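Local coordinates for protein UL37 (Suid herpesvirus 1, PDB 4K70) that serves as an inner tegument protein with a probable role in controlling viral trafficking, represented here by its N-terminal half, which binds calcium, at residues A[396-399]-A[400-404]; A[153-156]-A[157-160]; A[473-476]-A[477-481]. All blocks are in the same frame, centred on the assembly; numbering follows the deposited sequence.

Overall arrangement
The three contacts lie on separate short parts of an elongated, mostly helical chain without strands. Along the sequence contact 2 (153-160) comes first, then contact 1 (396-404), then contact 3 (473-481). Contact 2 leads from a loop into helix 156-159. Contact 1 covers the end of helix 392-402 and the residues just after it, and contact 3 the end of helix 464-481. The centres of contacts 1 and 3 are 19 Å apart, those of 1 and 2 are 21 Å, and those of 2 and 3 are 28 Å. Contact 3 touches helix 392-402 at Leu392, but contacts 1 and 3 do not touch. Calcium-binding Arg383 and Asp387 adjoin contact 1, which probably helps to frame that site.

Contact 1: A[396-399]-A[400-404]; sequences RAYT and DVADT
Thr399 and Asp403, one helical turn apart, run alongside each other on an exposed side of the helix. The methyl CG2 of Thr399 meets the carboxylate oxygen OD2 of Asp403 at 3.9 Å. The Thr399 torsion (chi1 -63°) sets OG1 beside its own backbone N. There the hydroxyl bonds back to the carbonyl of Val395, and the methyl is turned to the Asp403 side. Thr399 O accepts the backbone N-H of Asp403 at 2.9 Å. Asp403 OD2 is also 3.3 Å from Thr399 O, but both oxygens are acceptors and do not bond. A negative group near the C-terminal end of a helix is probably not favoured by the helix dipole, but this one is exposed.

Asp400 does the same about one turn earlier. Its N-H bonds to Arg396 O at 3.1 Å. Its side chain leans over that oxygen, with CG 3.5 Å from Arg396 O. Asp400 CB also lies 3.6 Å from Ala397 O, so it sits against two successive carbonyls.

Tyr398 works on another side of the helix. Its chi1 of -180° swings the ring away from the backbone N, and ring atom CE2 reaches Ala402 CB at 4.2 Å. The Tyr398 side chain also packs on Leu384 of helix 366-385, on Val427 and Arg428 of helix 422-431, and on Pro433. Val401 packs on helix 366-385 too, touching Arg383, a calcium-binding residue.

Further on, Val401 O takes two bonds, from Thr404 N and from Thr404 OG1. The hydroxyl lies in the carbonyl plane, on a lone pair, with OG1 2.7 Å from Val401 O. Four successive i to i+4 backbone bonds followed by these i to i+3 bonds are typical of the last part of an alpha-helix, here helix 392-402.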
loop_
_atom_site.group_PDB
_atom_site.type_symbol
_atom_site.label_atom_id
_atom_site.label_comp_id
_atom_site.label_asym_id
_atom_site.label_seq_id
_atom_site.Cartn_x
_atom_site.Cartn_y
_atom_site.Cartn_z
ATOM N N ARG A 396 7.347 6.290 -2.064
ATOM C CA ARG A 396 8.523 6.099 -1.223
ATOM C C ARG A 396 8.896 4.626 -1.056
ATOM O O ARG A 396 10.072 4.276 -1.094
ATOM C CB ARG A 396 8.274 6.722 0.157
ATOM C CG ARG A 396 8.201 8.255 0.159
ATOM C CD ARG A 396 7.704 8.787 1.511
ATOM N NE ARG A 396 7.802 10.245 1.608
ATOM C CZ ARG A 396 7.202 10.974 2.550
ATOM N NH1 ARG A 396 6.442 10.383 3.467
ATOM N NH2 ARG A 396 7.347 12.294 2.565
ATOM N N ALA A 397 7.901 3.766 -0.838
ATOM C CA ALA A 397 8.171 2.337 -0.664
ATOM C C ALA A 397 8.712 1.734 -1.962
ATOM O O ALA A 397 9.594 0.879 -1.937
ATOM C CB ALA A 397 6.930 1.608 -0.244
ATOM N N TYR A 398 8.182 2.192 -3.095
ATOM C CA TYR A 398 8.629 1.703 -4.406
ATOM C C TYR A 398 10.064 2.119 -4.711
ATOM O O TYR A 398 10.877 1.316 -5.152
ATOM C CB TYR A 398 7.702 2.226 -5.508
ATOM C CG TYR A 398 8.098 1.757 -6.905
ATOM C CD1 TYR A 398 7.622 0.557 -7.411
ATOM C CD2 TYR A 398 8.951 2.507 -7.703
ATOM C CE1 TYR A 398 7.981 0.113 -8.683
ATOM C CE2 TYR A 398 9.320 2.060 -8.990
ATOM C CZ TYR A 398 8.820 0.870 -9.465
ATOM O OH TYR A 398 9.157 0.415 -10.741
ATOM N N THR A 399 10.369 3.387 -4.482
ATOM C CA THR A 399 11.716 3.912 -4.686
ATOM C C THR A 399 12.753 3.129 -3.872
ATOM O O THR A 399 13.808 2.750 -4.385
ATOM C CB THR A 399 11.744 5.417 -4.343
ATOM O OG1 THR A 399 10.881 6.106 -5.255
ATOM C CG2 THR A 399 13.146 6.007 -4.452
ATOM N N ASP A 400 12.434 2.873 -2.606
ATOM C CA ASP A 400 13.282 2.057 -1.744
ATOM C C ASP A 400 13.581 0.684 -2.344
ATOM O O ASP A 400 14.721 0.249 -2.365
ATOM C CB ASP A 400 12.628 1.871 -0.377
ATOM C CG ASP A 400 12.931 3.020 0.584
ATOM O OD1 ASP A 400 13.677 3.945 0.191
ATOM O OD2 ASP A 400 12.441 2.979 1.741
ATOM N N VAL A 401 12.544 0.000 -2.812
ATOM C CA VAL A 401 12.709 -1.297 -3.440
ATOM C C VAL A 401 13.501 -1.180 -4.749
ATOM O O VAL A 401 14.419 -1.960 -4.993
ATOM C CB VAL A 401 11.340 -1.971 -3.694
ATOM C CG1 VAL A 401 11.485 -3.137 -4.661
ATOM C CG2 VAL A 401 10.698 -2.425 -2.369
ATOM N N ALA A 402 13.155 -0.187 -5.569
ATOM C CA ALA A 402 13.805 0.023 -6.866
ATOM C C ALA A 402 15.313 0.250 -6.744
ATOM O O ALA A 402 16.090 -0.196 -7.596
ATOM C CB ALA A 402 13.164 1.188 -7.588
ATOM N N ASP A 403 15.713 0.948 -5.684
ATOM C CA ASP A 403 17.127 1.213 -5.406
ATOM C C ASP A 403 17.941 -0.043 -5.096
ATOM O O ASP A 403 19.164 0.004 -5.143
ATOM C CB ASP A 403 17.291 2.189 -4.229
ATOM C CG ASP A 403 16.880 3.614 -4.576
ATOM O OD1 ASP A 403 16.880 3.952 -5.776
ATOM O OD2 ASP A 403 16.565 4.400 -3.644
ATOM N N THR A 404 17.286 -1.147 -4.743
ATOM C CA THR A 404 18.031 -2.361 -4.382
ATOM C C THR A 404 18.239 -3.279 -5.579
ATOM O O THR A 404 18.989 -4.244 -5.496
ATOM C CB THR A 404 17.327 -3.194 -3.292
ATOM O OG1 THR A 404 16.102 -3.740 -3.813
ATOM C CG2 THR A 404 17.025 -2.339 -2.045
#

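Contact 2: A[153-156]-A[157-160]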
loop_
_atom_site.group_PDB
_atom_site.type_symbol
_atom_site.label_atom_id
_atom_site.label_comp_id
_atom_site.label_asym_id
_atom_site.label_seq_id
_atom_site.Cartn_x
_atom_site.Cartn_y
_atom_site.Cartn_z
ATOM N N VAL A 153 -11.227 -11.968 -4.490
ATOM C CA VAL A 153 -10.051 -11.396 -5.125
ATOM C C VAL A 153 -10.333 -9.948 -5.514
ATOM O O VAL A 153 -11.188 -9.676 -6.357
ATOM C CB VAL A 153 -9.644 -12.198 -6.370
ATOM C CG1 VAL A 153 -8.500 -11.504 -7.098
ATOM C CG2 VAL A 153 -9.261 -13.623 -5.977
ATOM N N VAL A 154 -9.619 -9.021 -4.883
ATOM C CA VAL A 154 -9.829 -7.599 -5.119
ATOM C C VAL A 154 -8.608 -6.961 -5.785
ATOM O O VAL A 154 -7.477 -7.164 -5.341
ATOM C CB VAL A 154 -10.082 -6.859 -3.796
ATOM C CG1 VAL A 154 -10.384 -5.405 -4.067
ATOM C CG2 VAL A 154 -11.219 -7.519 -3.018
ATOM N N PRO A 155 -8.828 -6.179 -6.850
ATOM C CA PRO A 155 -7.678 -5.463 -7.417
ATOM C C PRO A 155 -7.151 -4.461 -6.396
ATOM O O PRO A 155 -7.943 -3.718 -5.833
ATOM C CB PRO A 155 -8.272 -4.733 -8.622
ATOM C CG PRO A 155 -9.566 -5.477 -8.934
ATOM C CD PRO A 155 -10.070 -5.960 -7.616
ATOM N N PRO A 156 -5.833 -4.455 -6.142
ATOM C CA PRO A 156 -5.230 -3.537 -5.168
ATOM C C PRO A 156 -5.624 -2.070 -5.394
ATOM O O PRO A 156 -5.692 -1.279 -4.453
ATOM C CB PRO A 156 -3.737 -3.727 -5.421
ATOM C CG PRO A 156 -3.637 -5.150 -5.838
ATOM C CD PRO A 156 -4.831 -5.364 -6.720
ATOM N N GLU A 157 -5.889 -1.732 -6.646
ATOM C CA GLU A 157 -6.150 -0.360 -7.059
ATOM C C GLU A 157 -7.546 0.062 -6.644
ATOM O O GLU A 157 -7.827 1.245 -6.472
ATOM C CB GLU A 157 -5.991 -0.265 -8.579
ATOM C CG GLU A 157 -4.859 -1.166 -9.117
ATOM C CD GLU A 157 -5.364 -2.478 -9.717
ATOM O OE1 GLU A 157 -6.415 -2.433 -10.403
ATOM O OE2 GLU A 157 -4.706 -3.543 -9.534
ATOM N N GLN A 158 -8.410 -0.921 -6.442
ATOM C CA GLN A 158 -9.820 -0.680 -6.194
ATOM C C GLN A 158 -10.079 -0.235 -4.772
ATOM O O GLN A 158 -11.051 0.473 -4.488
ATOM C CB GLN A 158 -10.604 -1.961 -6.468
ATOM C CG GLN A 158 -12.040 -1.947 -5.985
ATOM C CD GLN A 158 -12.796 -3.170 -6.451
ATOM O OE1 GLN A 158 -12.656 -3.596 -7.603
ATOM N NE2 GLN A 158 -13.591 -3.750 -5.561
ATOM N N THR A 159 -9.210 -0.660 -3.869
ATOM C CA THR A 159 -9.471 -0.454 -2.463
ATOM C C THR A 159 -9.531 1.022 -2.051
ATOM O O THR A 159 -10.447 1.421 -1.332
ATOM C CB THR A 159 -8.437 -1.173 -1.593
ATOM O OG1 THR A 159 -8.260 -2.517 -2.071
ATOM C CG2 THR A 159 -8.919 -1.188 -0.162
ATOM N N ALA A 160 -8.555 1.818 -2.492
ATOM C CA ALA A 160 -8.463 3.218 -2.071
ATOM C C ALA A 160 -9.055 4.163 -3.103
ATOM O O ALA A 160 -8.934 5.379 -2.975
ATOM C CB ALA A 160 -7.024 3.604 -1.776
HETATM O O HOH W 1 -6.096 1.043 -3.647
#
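The carboxylate of Glu157 lies against two consecutive prolines. Its OE1 meets Pro155 CB at 3.5 Å, and its OE2 meets Pro156 CD at 3.4 Å. A bend at chi2 (100°) folds the chain back to put the group there. OE2 is buried by the contact and has no polar partner in the model. The amide of Gln158 touches Val154 and Pro155 with its two polar atoms. OE1 approaches Pro155 CD at 3.5 Å, while NE2 reaches the methyl CG1 of Val154 at 3.9 Å. The Gln158 chain is extended and runs across Val154 at about a right angle.

This is the entry into the short, weakly bonded helix 156-159. Pro156 suits such a first turn, because a residue there needs no N-H partner within the helix. Pro155 O accepts Gln158 N at 2.9 Å, an i to i+3 bond. The donor stands 52° out of the carbonyl plane. One residue on, a water stands between Pro156 O and Ala160 N. It donates to Pro156 O, and it accepts from Ala160 N, with its oxygen 2.8 Å from that nitrogen.

Pro156 is buried against Leu192 of helix 191-201 and Pro333 of helix 333-342. Thr159 packs on Val184 and Thr188 of helix 175-188. Val153, at the start of the segment, shares a sodium ion site with Arg199 of helix 191-201.

Contact 3: A[473-476]-A[477-481]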
loop_
_atom_site.group_PDB
_atom_site.type_symbol
_atom_site.label_atom_id
_atom_site.label_comp_id
_atom_site.label_asym_id
_atom_site.label_seq_id
_atom_site.Cartn_x
_atom_site.Cartn_y
_atom_site.Cartn_z
ATOM N N LEU A 473 3.360 25.903 -1.600
ATOM C CA LEU A 473 2.807 24.822 -2.402
ATOM C C LEU A 473 3.830 24.249 -3.370
ATOM O O LEU A 473 3.792 23.058 -3.693
ATOM C CB LEU A 473 1.603 25.319 -3.191
ATOM C CG LEU A 473 0.367 25.741 -2.404
ATOM C CD1 LEU A 473 -0.635 26.404 -3.337
ATOM C CD2 LEU A 473 -0.247 24.533 -1.730
ATOM N N ALA A 474 4.728 25.104 -3.852
ATOM C CA ALA A 474 5.767 24.678 -4.780
ATOM C C ALA A 474 6.786 23.810 -4.056
ATOM O O ALA A 474 7.238 22.795 -4.580
ATOM C CB ALA A 474 6.440 25.882 -5.407
ATOM N N PHE A 475 7.134 24.208 -2.837
ATOM C CA PHE A 475 8.047 23.420 -2.027
ATOM C C PHE A 475 7.449 22.046 -1.761
ATOM O O PHE A 475 8.123 21.029 -1.908
ATOM C CB PHE A 475 8.348 24.128 -0.715
ATOM C CG PHE A 475 9.081 23.276 0.270
ATOM C CD1 PHE A 475 10.415 22.964 0.077
ATOM C CD2 PHE A 475 8.434 22.784 1.394
ATOM C CE1 PHE A 475 11.095 22.175 0.986
ATOM C CE2 PHE A 475 9.103 21.997 2.305
ATOM C CZ PHE A 475 10.437 21.691 2.102
ATOM N N ARG A 476 6.174 22.018 -1.386
ATOM C CA ARG A 476 5.504 20.751 -1.122
ATOM C C ARG A 476 5.431 19.868 -2.370
ATOM O O ARG A 476 5.698 18.670 -2.296
ATOM C CB ARG A 476 4.119 20.974 -0.499
ATOM C CG ARG A 476 4.196 21.345 0.980
ATOM C CD ARG A 476 2.842 21.354 1.667
ATOM N NE ARG A 476 2.224 20.032 1.766
ATOM C CZ ARG A 476 2.274 19.261 2.848
ATOM N NH1 ARG A 476 2.933 19.671 3.921
ATOM N NH2 ARG A 476 1.672 18.074 2.853
ATOM N N ALA A 477 5.084 20.465 -3.508
ATOM C CA ALA A 477 4.984 19.737 -4.775
ATOM C C ALA A 477 6.308 19.091 -5.201
ATOM O O ALA A 477 6.331 17.940 -5.645
ATOM C CB ALA A 477 4.471 20.659 -5.876
ATOM N N GLN A 478 7.398 19.840 -5.074
ATOM C CA GLN A 478 8.724 19.359 -5.467
ATOM C C GLN A 478 9.272 18.386 -4.436
ATOM O O GLN A 478 9.664 17.264 -4.763
ATOM C CB GLN A 478 9.695 20.538 -5.642
ATOM C CG GLN A 478 11.175 20.156 -5.633
ATOM C CD GLN A 478 11.826 20.339 -4.267
ATOM O OE1 GLN A 478 11.520 21.290 -3.541
ATOM N NE2 GLN A 478 12.731 19.426 -3.912
ATOM N N SER A 479 9.283 18.830 -3.186
ATOM C CA SER A 479 9.857 18.065 -2.087
ATOM C C SER A 479 9.144 16.736 -1.818
ATOM O O SER A 479 9.731 15.816 -1.255
ATOM C CB SER A 479 9.857 18.922 -0.821
ATOM O OG SER A 479 10.115 18.131 0.319
ATOM N N ARG A 480 7.876 16.638 -2.213
ATOM C CA ARG A 480 7.088 15.437 -1.936
ATOM C C ARG A 480 6.841 14.596 -3.180
ATOM O O ARG A 480 6.987 13.374 -3.159
ATOM C CB ARG A 480 5.745 15.801 -1.295
ATOM C CG ARG A 480 5.802 16.044 0.203
ATOM C CD ARG A 480 4.721 17.030 0.661
ATOM N NE ARG A 480 3.359 16.498 0.587
ATOM C CZ ARG A 480 2.873 15.599 1.434
ATOM N NH1 ARG A 480 3.645 15.122 2.396
ATOM N NH2 ARG A 480 1.622 15.170 1.326
ATOM N N TRP A 481 6.471 15.250 -4.269
ATOM C CA TRP A 481 6.035 14.528 -5.452
ATOM C C TRP A 481 6.977 14.655 -6.652
ATOM O O TRP A 481 6.770 14.000 -7.672
ATOM C CB TRP A 481 4.653 15.015 -5.854
ATOM C CG TRP A 481 3.626 14.915 -4.764
ATOM C CD1 TRP A 481 3.198 15.917 -3.936
ATOM C CD2 TRP A 481 2.891 13.746 -4.394
ATOM N NE1 TRP A 481 2.233 15.443 -3.083
ATOM C CE2 TRP A 481 2.031 14.112 -3.339
ATOM C CE3 TRP A 481 2.880 12.423 -4.849
ATOM C CZ2 TRP A 481 1.167 13.203 -2.741
ATOM C CZ3 TRP A 481 2.010 11.526 -4.254
ATOM C CH2 TRP A 481 1.170 11.919 -3.221
#
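From Ala477 to Arg480 each backbone N-H bonds to the carbonyl four residues back, Leu473 O to Arg476 O, in regular alpha-helical fashion. The last of these, Arg480 N to Arg476 O at 3.0 Å, is the most bent, with an N-H...O angle of 133°.

Arg476 and Arg480 extend together from one side of the helix. Both chains bend at chi3, which brings the two guanidinium groups together with their planes 39° apart. Arg476 NH2 sits over the centre of one face of the Arg480 group, 3.1 Å from Arg480 CZ. In turn Arg480 CD lies over one face of the Arg476 group, toward its rim. The shared Asp173 probably allows the pair to come so close. It takes a salt bridge from Arg476 NE on one carboxylate oxygen and from Arg480 NE on the other. Asp175 takes another from Arg476 NH2. These acids probably offset the two positive charges and fix how the groups are turned.

On another side of the helix Ser479 CB lies over one face of the Phe475 ring, 4.1 Å from its centroid, in a CH-pi contact. The Phe475 chi1 of 170° directs the ring along the helix toward Ser479.

Trp481 packs on Leu392 of helix 392-402, and its NE1 bonds to Asp173. Near the end of helix 464-481, then, an i, i+4 arginine pair is salt-bridged to Asp173 and, through Arg476, to Asp175, which joins this helix to the start of helix 175-188.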